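Side-chain contacts in gram-positive cocci surface proteins LPxTG domain-containing protein (Streptococcus pneumoniae, PDB 3NZ3), which probably helps the pneumococcus adhere to host mucus, as the mucin-binding domain of a cell-wall-anchored surface protein: residues 26-31 / 71-76; 36-41 / 105-110. All coordinates share one frame; numbering follows the deposited sequence.

Interaction 1 (26-31 / 71-76)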
ATOM      1  N   ILE A  26      -5.297   2.719   3.674  1.00 17.96           N
ATOM      2  CA  ILE A  26      -6.654   3.154   3.401  1.00 18.28           C
ATOM      3  C   ILE A  26      -7.259   3.682   4.699  1.00 18.74           C
ATOM      4  O   ILE A  26      -7.234   2.995   5.727  1.00 18.71           O
ATOM      5  CB  ILE A  26      -7.522   2.018   2.808  1.00 18.31           C
ATOM      6  CG1 ILE A  26      -6.765   1.311   1.678  1.00 18.38           C
ATOM      7  CG2 ILE A  26      -8.874   2.572   2.313  1.00 18.71           C
ATOM      8  CD1 ILE A  26      -7.381  -0.004   1.230  1.00 19.76           C
ATOM      9  N   HIS A  27      -7.757   4.913   4.648  1.00 18.76           N
ATOM     10  CA  HIS A  27      -8.469   5.528   5.769  1.00 19.45           C
ATOM     11  C   HIS A  27      -9.960   5.527   5.478  1.00 19.42           C
ATOM     12  O   HIS A  27     -10.374   5.603   4.314  1.00 19.20           O
ATOM     13  CB  HIS A  27      -8.037   6.978   5.991  1.00 19.52           C
ATOM     14  CG  HIS A  27      -6.566   7.164   6.191  1.00 20.73           C
ATOM     15  ND1 HIS A  27      -5.912   6.767   7.337  1.00 22.27           N
ATOM     16  CD2 HIS A  27      -5.628   7.739   5.400  1.00 21.91           C
ATOM     17  CE1 HIS A  27      -4.631   7.079   7.240  1.00 22.96           C
ATOM     18  NE2 HIS A  27      -4.433   7.670   6.075  1.00 22.60           N
ATOM     19  N   TYR A  28     -10.756   5.464   6.542  1.00 19.46           N
ATOM     20  CA  TYR A  28     -12.217   5.468   6.442  1.00 19.63           C
ATOM     21  C   TYR A  28     -12.743   6.563   7.356  1.00 20.08           C
ATOM     22  O   TYR A  28     -12.614   6.466   8.580  1.00 20.02           O
ATOM     23  CB  TYR A  28     -12.787   4.110   6.857  1.00 19.67           C
ATOM     24  CG  TYR A  28     -12.286   2.959   6.014  1.00 19.94           C
ATOM     25  CD1 TYR A  28     -11.122   2.271   6.358  1.00 20.16           C
ATOM     26  CD2 TYR A  28     -12.967   2.567   4.865  1.00 20.03           C
ATOM     27  CE1 TYR A  28     -10.648   1.209   5.574  1.00 20.02           C
ATOM     28  CE2 TYR A  28     -12.510   1.512   4.077  1.00 20.46           C
ATOM     29  CZ  TYR A  28     -11.345   0.840   4.437  1.00 20.63           C
ATOM     30  OH  TYR A  28     -10.893  -0.204   3.661  1.00 20.26           O
ATOM     31  N   VAL A  29     -13.318   7.611   6.765  1.00 19.95           N
ATOM     32  CA  VAL A  29     -13.726   8.784   7.539  1.00 20.01           C
ATOM     33  C   VAL A  29     -15.169   9.225   7.284  1.00 20.13           C
ATOM     34  O   VAL A  29     -15.777   8.889   6.263  1.00 19.72           O
ATOM     35  CB  VAL A  29     -12.772  10.004   7.330  1.00 19.89           C
ATOM     36  CG1 VAL A  29     -11.308   9.635   7.620  1.00 19.63           C
ATOM     37  CG2 VAL A  29     -12.909  10.586   5.924  1.00 20.72           C
ATOM     38  N   ASP A  30     -15.708   9.983   8.232  1.00 20.62           N
ATOM     39  CA  ASP A  30     -16.964  10.687   8.028  1.00 21.23           C
ATOM     40  C   ASP A  30     -16.715  11.815   7.021  1.00 21.61           C
ATOM     41  O   ASP A  30     -15.806  12.631   7.205  1.00 21.80           O
ATOM     42  CB  ASP A  30     -17.460  11.240   9.367  1.00 21.30           C
ATOM     43  CG  ASP A  30     -18.835  11.875   9.277  1.00 21.01           C
ATOM     44  OD1 ASP A  30     -19.005  12.843   8.515  1.00 22.14           O
ATOM     45  OD2 ASP A  30     -19.744  11.413   9.995  1.00 21.77           O
ATOM     46  N   LYS A  31     -17.518  11.847   5.957  1.00 22.46           N
ATOM     47  CA  LYS A  31     -17.392  12.853   4.885  1.00 23.13           C
ATOM     48  C   LYS A  31     -17.326  14.289   5.407  1.00 23.53           C
ATOM     49  O   LYS A  31     -16.580  15.111   4.871  1.00 23.45           O
ATOM     50  CB  LYS A  31     -18.548  12.725   3.876  1.00 23.22           C
ATOM     51  CG  LYS A  31     -18.359  13.566   2.607  1.00 25.18           C
ATOM     52  CD  LYS A  31     -19.608  13.588   1.755  1.00 28.11           C
ATOM     53  CE  LYS A  31     -19.419  14.485   0.531  1.00 30.17           C
ATOM     54  NZ  LYS A  31     -20.692  14.613  -0.229  1.00 31.73           N
ATOM     55  N   ASP A  71      -3.684  -5.794  -2.303  1.00 20.79           N
ATOM     56  CA  ASP A  71      -4.942  -6.485  -2.550  1.00 22.05           C
ATOM     57  C   ASP A  71      -6.128  -5.525  -2.565  1.00 22.12           C
ATOM     58  O   ASP A  71      -6.096  -4.457  -1.939  1.00 22.20           O
ATOM     59  CB  ASP A  71      -5.189  -7.564  -1.494  1.00 22.30           C
ATOM     60  CG  ASP A  71      -4.238  -8.735  -1.611  1.00 23.82           C
ATOM     61  OD1 ASP A  71      -3.680  -8.963  -2.706  1.00 25.00           O
ATOM     62  OD2 ASP A  71      -4.048  -9.426  -0.589  1.00 26.00           O
ATOM     63  N   GLU A  72      -7.172  -5.925  -3.281  1.00 22.50           N
ATOM     64  CA  GLU A  72      -8.458  -5.243  -3.226  1.00 22.50           C
ATOM     65  C   GLU A  72      -8.979  -5.224  -1.792  1.00 22.39           C
ATOM     66  O   GLU A  72      -8.834  -6.206  -1.049  1.00 21.92           O
ATOM     67  CB  GLU A  72      -9.478  -5.936  -4.148  1.00 23.09           C
ATOM     68  CG  GLU A  72     -10.887  -5.357  -4.035  1.00 24.33           C
ATOM     69  CD  GLU A  72     -11.955  -6.124  -4.809  1.00 27.58           C
ATOM     70  OE1 GLU A  72     -11.856  -7.359  -4.935  1.00 28.32           O
ATOM     71  OE2 GLU A  72     -12.918  -5.473  -5.275  1.00 29.31           O
ATOM     72  N   VAL A  73      -9.569  -4.095  -1.399  1.00 22.07           N
ATOM     73  CA  VAL A  73     -10.222  -3.984  -0.099  1.00 22.29           C
ATOM     74  C   VAL A  73     -11.639  -3.433  -0.264  1.00 22.67           C
ATOM     75  O   VAL A  73     -11.820  -2.278  -0.645  1.00 21.95           O
ATOM     76  CB  VAL A  73      -9.420  -3.094   0.893  1.00 22.08           C
ATOM     77  CG1 VAL A  73     -10.106  -3.054   2.248  1.00 21.92           C
ATOM     78  CG2 VAL A  73      -7.985  -3.608   1.052  1.00 22.17           C
ATOM     79  N   ILE A  74     -12.629  -4.274   0.022  1.00 23.68           N
ATOM     80  CA  ILE A  74     -14.038  -3.866  -0.007  1.00 24.65           C
ATOM     81  C   ILE A  74     -14.323  -2.969   1.206  1.00 25.23           C
ATOM     82  O   ILE A  74     -13.979  -3.316   2.341  1.00 25.05           O
ATOM     83  CB  ILE A  74     -14.981  -5.102  -0.027  1.00 24.69           C
ATOM     84  CG1 ILE A  74     -14.717  -5.952  -1.280  1.00 25.25           C
ATOM     85  CG2 ILE A  74     -16.456  -4.684   0.028  1.00 24.58           C
ATOM     86  CD1 ILE A  74     -15.178  -7.401  -1.151  1.00 27.72           C
ATOM     87  N   SER A  75     -14.916  -1.804   0.955  1.00 25.87           N
ATOM     88  CA  SER A  75     -15.310  -0.890   2.025  1.00 26.66           C
ATOM     89  C   SER A  75     -16.622  -1.380   2.624  1.00 27.55           C
ATOM     90  O   SER A  75     -17.653  -1.381   1.953  1.00 28.22           O
ATOM     91  CB  SER A  75     -15.479   0.538   1.495  1.00 26.15           C
ATOM     92  OG  SER A  75     -14.370   0.956   0.714  1.00 25.24           O
ATOM     93  N   GLY A  76     -16.586  -1.799   3.884  1.00 28.64           N
ATOM     94  CA  GLY A  76     -17.778  -2.368   4.531  1.00 29.51           C
ATOM     95  C   GLY A  76     -18.858  -1.333   4.797  1.00 29.88           C
ATOM     96  O   GLY A  76     -18.582  -0.132   4.807  1.00 30.26           O
TER
HETATM   97  O   HOH W   1     -11.919  -0.169   1.103  1.00 19.29           O
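The first torsions of Tyr28 and Val73 aim the two side chains at each other. Tyr28 CG is anti to the carbonyl carbon (chi1 -60°), which carries the ring and its OH toward strand 68-74. Val73 turns CG1 anti to the backbone N (chi1 -178°). The two side chains cross obliquely, with Tyr28 OH 3.3 Å from Val73 CG1. The contact joins the two sheets of this all-beta, Ig-like mucin-binding domain: strand 14-30 belongs to the four-stranded sheet, strand 68-74 to the two-stranded one. No direct hydrogen bond spans the gap. Ile26 and Val73 instead reach for each other tip to tip, with Ile26 CD1 3.7 Å from Val73 CG2. Val89 on the partner strand 88-94 also packs on Ile26. Ser75 comes to the Tyr28 ring at its edge, in the ring plane, with Ser75 OG 3.9 Å from Tyr28 CE2. The hydroxyl's protein hydrogen-bond partner is the backbone O of Ile86. One water bridges three polar atoms of the two segments. It donates to Val73 O and to Ser75 OG, at 2.7 Å each. Its third bond is to the phenol, with Tyr28 OH 2.8 Å from the water oxygen.

Interaction 2 (36-41 / 105-110)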
ATOM      1  N   ASN A  36     -12.426   9.249  11.974  1.00 23.13           N
ATOM      2  CA  ASN A  36     -12.245   7.900  11.442  1.00 22.90           C
ATOM      3  C   ASN A  36     -13.363   6.981  11.920  1.00 23.02           C
ATOM      4  O   ASN A  36     -13.616   6.874  13.122  1.00 22.80           O
ATOM      5  CB  ASN A  36     -10.865   7.329  11.795  1.00 22.62           C
ATOM      6  CG  ASN A  36      -9.732   8.126  11.170  1.00 22.80           C
ATOM      7  OD1 ASN A  36      -9.390   9.203  11.649  1.00 23.45           O
ATOM      8  ND2 ASN A  36      -9.144   7.601  10.097  1.00 20.46           N
ATOM      9  N   VAL A  37     -14.039   6.337  10.972  1.00 23.05           N
ATOM     10  CA  VAL A  37     -15.222   5.527  11.274  1.00 23.19           C
ATOM     11  C   VAL A  37     -14.944   4.022  11.235  1.00 23.93           C
ATOM     12  O   VAL A  37     -15.810   3.210  11.602  1.00 24.14           O
ATOM     13  CB  VAL A  37     -16.416   5.899  10.363  1.00 23.08           C
ATOM     14  CG1 VAL A  37     -16.888   7.316  10.676  1.00 22.99           C
ATOM     15  CG2 VAL A  37     -16.042   5.771   8.890  1.00 22.71           C
ATOM     16  N   LYS A  38     -13.739   3.675  10.780  1.00 23.87           N
ATOM     17  CA  LYS A  38     -13.233   2.304  10.735  1.00 24.48           C
ATOM     18  C   LYS A  38     -11.725   2.352  10.961  1.00 24.18           C
ATOM     19  O   LYS A  38     -11.097   3.398  10.763  1.00 23.91           O
ATOM     20  CB  LYS A  38     -13.493   1.669   9.364  1.00 24.77           C
ATOM     21  CG  LYS A  38     -14.819   0.964   9.190  1.00 26.80           C
ATOM     22  CD  LYS A  38     -15.027   0.542   7.725  1.00 30.87           C
ATOM     23  CE  LYS A  38     -14.044  -0.544   7.304  1.00 32.69           C
ATOM     24  NZ  LYS A  38     -14.488  -1.290   6.093  1.00 34.73           N
ATOM     25  N   GLU A  39     -11.147   1.220  11.360  1.00 23.86           N
ATOM     26  CA  GLU A  39      -9.691   1.093  11.460  1.00 23.87           C
ATOM     27  C   GLU A  39      -9.034   1.266  10.090  1.00 23.10           C
ATOM     28  O   GLU A  39      -9.581   0.832   9.073  1.00 23.11           O
ATOM     29  CB  GLU A  39      -9.307  -0.278  12.017  1.00 24.32           C
ATOM     30  CG  GLU A  39      -9.311  -0.380  13.529  0.50 25.96           C
ATOM     31  CD  GLU A  39      -8.297  -1.391  14.032  0.50 28.29           C
ATOM     32  OE1 GLU A  39      -8.269  -2.523  13.509  0.70 29.53           O
ATOM     33  OE2 GLU A  39      -7.517  -1.051  14.946  0.70 30.62           O
ATOM     34  N   ASP A  40      -7.863   1.893  10.075  1.00 22.62           N
ATOM     35  CA  ASP A  40      -7.026   1.944   8.880  1.00 22.34           C
ATOM     36  C   ASP A  40      -6.709   0.541   8.393  1.00 22.23           C
ATOM     37  O   ASP A  40      -6.552  -0.377   9.204  1.00 21.96           O
ATOM     38  CB  ASP A  40      -5.703   2.643   9.186  1.00 22.71           C
ATOM     39  CG  ASP A  40      -5.824   4.145   9.223  1.00 23.33           C
ATOM     40  OD1 ASP A  40      -6.914   4.687   8.924  1.00 23.16           O
ATOM     41  OD2 ASP A  40      -4.801   4.788   9.541  1.00 24.93           O
ATOM     42  N   VAL A  41      -6.617   0.381   7.073  1.00 21.60           N
ATOM     43  CA  VAL A  41      -6.070  -0.836   6.472  1.00 21.32           C
ATOM     44  C   VAL A  41      -4.664  -0.514   5.942  1.00 21.42           C
ATOM     45  O   VAL A  41      -4.487   0.402   5.131  1.00 21.36           O
ATOM     46  CB  VAL A  41      -6.999  -1.407   5.360  1.00 21.30           C
ATOM     47  CG1 VAL A  41      -6.277  -2.457   4.515  1.00 20.85           C
ATOM     48  CG2 VAL A  41      -8.267  -2.012   5.981  1.00 20.93           C
ATOM     49  N   VAL A 105     -11.581   6.672   2.076  1.00 21.49           N
ATOM     50  CA  VAL A 105     -12.950   6.312   1.760  1.00 21.57           C
ATOM     51  C   VAL A 105     -13.845   7.146   2.676  1.00 22.21           C
ATOM     52  O   VAL A 105     -13.622   7.196   3.889  1.00 22.11           O
ATOM     53  CB  VAL A 105     -13.189   4.793   1.988  1.00 21.60           C
ATOM     54  CG1 VAL A 105     -14.642   4.409   1.731  1.00 21.14           C
ATOM     55  CG2 VAL A 105     -12.246   3.959   1.107  1.00 21.05           C
ATOM     56  N   ARG A 106     -14.848   7.804   2.095  1.00 22.74           N
ATOM     57  CA  ARG A 106     -15.701   8.729   2.849  1.00 23.20           C
ATOM     58  C   ARG A 106     -17.143   8.255   2.975  1.00 23.45           C
ATOM     59  O   ARG A 106     -17.783   7.890   1.980  1.00 22.93           O
ATOM     60  CB  ARG A 106     -15.647  10.135   2.240  1.00 23.31           C
ATOM     61  CG  ARG A 106     -14.341  10.851   2.510  1.00 24.30           C
ATOM     62  CD  ARG A 106     -14.229  12.172   1.779  1.00 26.83           C
ATOM     63  NE  ARG A 106     -12.971  12.839   2.119  1.00 28.86           N
ATOM     64  CZ  ARG A 106     -11.828  12.690   1.449  1.00 29.88           C
ATOM     65  NH1 ARG A 106     -11.766  11.893   0.390  1.00 28.93           N
ATOM     66  NH2 ARG A 106     -10.739  13.340   1.844  1.00 29.90           N
ATOM     67  N   TYR A 107     -17.638   8.269   4.214  1.00 24.16           N
ATOM     68  CA  TYR A 107     -19.014   7.903   4.532  1.00 24.94           C
ATOM     69  C   TYR A 107     -19.784   9.140   4.969  1.00 25.75           C
ATOM     70  O   TYR A 107     -19.305   9.941   5.787  1.00 25.54           O
ATOM     71  CB  TYR A 107     -19.074   6.873   5.666  1.00 25.09           C
ATOM     72  CG  TYR A 107     -18.450   5.524   5.372  1.00 24.83           C
ATOM     73  CD1 TYR A 107     -17.064   5.362   5.363  1.00 24.29           C
ATOM     74  CD2 TYR A 107     -19.246   4.401   5.149  1.00 24.86           C
ATOM     75  CE1 TYR A 107     -16.483   4.112   5.108  1.00 24.71           C
ATOM     76  CE2 TYR A 107     -18.678   3.151   4.899  1.00 24.66           C
ATOM     77  CZ  TYR A 107     -17.292   3.018   4.881  1.00 25.09           C
ATOM     78  OH  TYR A 107     -16.722   1.788   4.637  1.00 24.85           O
ATOM     79  N   ASP A 108     -20.983   9.292   4.429  1.00 26.44           N
ATOM     80  CA  ASP A 108     -21.845  10.392   4.825  1.00 27.52           C
ATOM     81  C   ASP A 108     -23.007   9.809   5.623  1.00 27.78           C
ATOM     82  O   ASP A 108     -23.564   8.780   5.244  1.00 27.54           O
ATOM     83  CB  ASP A 108     -22.341  11.137   3.587  1.00 27.97           C
ATOM     84  CG  ASP A 108     -22.689  12.594   3.870  1.00 29.10           C
ATOM     85  OD1 ASP A 108     -22.399  13.096   4.981  1.00 30.80           O
ATOM     86  OD2 ASP A 108     -23.256  13.237   2.965  1.00 30.92           O
ATOM     87  N   ARG A 109     -23.347  10.451   6.739  1.00 28.34           N
ATOM     88  CA  ARG A 109     -24.449   9.987   7.580  1.00 28.76           C
ATOM     89  C   ARG A 109     -25.765   9.962   6.804  1.00 29.35           C
ATOM     90  O   ARG A 109     -25.947  10.729   5.855  1.00 28.91           O
ATOM     91  CB  ARG A 109     -24.575  10.844   8.850  1.00 28.88           C
ATOM     92  CG  ARG A 109     -24.840  12.325   8.610  1.00 28.87           C
ATOM     93  CD  ARG A 109     -25.035  13.069   9.934  1.00 28.42           C
ATOM     94  NE  ARG A 109     -25.828  14.283   9.738  0.30 27.71           N
ATOM     95  CZ  ARG A 109     -26.278  15.068  10.716  0.30 27.21           C
ATOM     96  NH1 ARG A 109     -26.013  14.789  11.985  0.30 26.45           N
ATOM     97  NH2 ARG A 109     -26.993  16.143  10.418  0.30 27.42           N
ATOM     98  N   LEU A 110     -26.670   9.075   7.212  1.00 30.10           N
ATOM     99  CA  LEU A 110     -27.987   8.952   6.591  1.00 31.28           C
ATOM    100  C   LEU A 110     -28.727  10.289   6.550  1.00 32.08           C
ATOM    101  O   LEU A 110     -28.543  11.139   7.431  1.00 31.66           O
ATOM    102  CB  LEU A 110     -28.831   7.898   7.317  1.00 31.03           C
ATOM    103  CG  LEU A 110     -28.423   6.431   7.159  1.00 31.20           C
ATOM    104  CD1 LEU A 110     -29.269   5.538   8.058  1.00 30.99           C
ATOM    105  CD2 LEU A 110     -28.519   5.973   5.698  1.00 31.19           C
TER
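Val37 meets the ring of Tyr107, and Lys38 its hydroxyl. This is one end of the Ig-like, all-beta mucin-binding domain. Here the short strand 36-37 leads through a corner at Lys38 into strand 39-53, and Tyr107 is the last residue of strand 101-107. The compact part is apolar. Val37 CG2 sits between its own backbone N and carbonyl carbon, where it points to the root half of the ring. Val37 CG2 lies 3.7 Å from Tyr107 CD1 and 4.2 Å from Tyr107 CE1, and the two side chains approach obliquely. Ile78 and Tyr81, from a loop, pack on both Val37 and Tyr107, and Tyr28 of strand 14-30 also touches Tyr107. The ring is therefore buried, although Val37 keeps some exposure. The lysine part is looser. The Lys38 chain bends at chi3 (67°) and passes the phenol end obliquely. Its nitrogen makes no hydrogen bond with the tyrosine, and Lys38 instead forms a cation-pi contact with Tyr28. Lys38 is partly exposed, and a bound triethylene glycol, probably from the crystallisation liquor, lies about 5 Å from its side chain. The phenol oxygen is hydrogen-bonded to the backbone O of Gly76. Beside that bond, Lys38 CD approaches Tyr107 OH to 3.7 Å, while Lys38 NZ stays 4.1 Å from the same oxygen.

Interactions 1 and 2 are neighbours, with centres about 7 Å apart on the same side of the chain's centre. Strand 14-30 lies between strands 39-53 and 101-107 in the larger sheet, so segment 26-31 runs between the two segments of interaction 2. The Tyr107 hydroxyl's bond to Gly76 ties the contacts together, and so does a probable hydrogen bond from Lys31 N to Tyr107 O at 2.6 Å. Packing adds to them, with Tyr28 CD1 3.4 Å from Glu39 O. Lys38 NZ also lies 3.1 Å from Gly76 N. No mucin-binding site is defined here; the triethylene glycol lies near interaction 2, where Asn36 OD1 hydrogen-bonds to it.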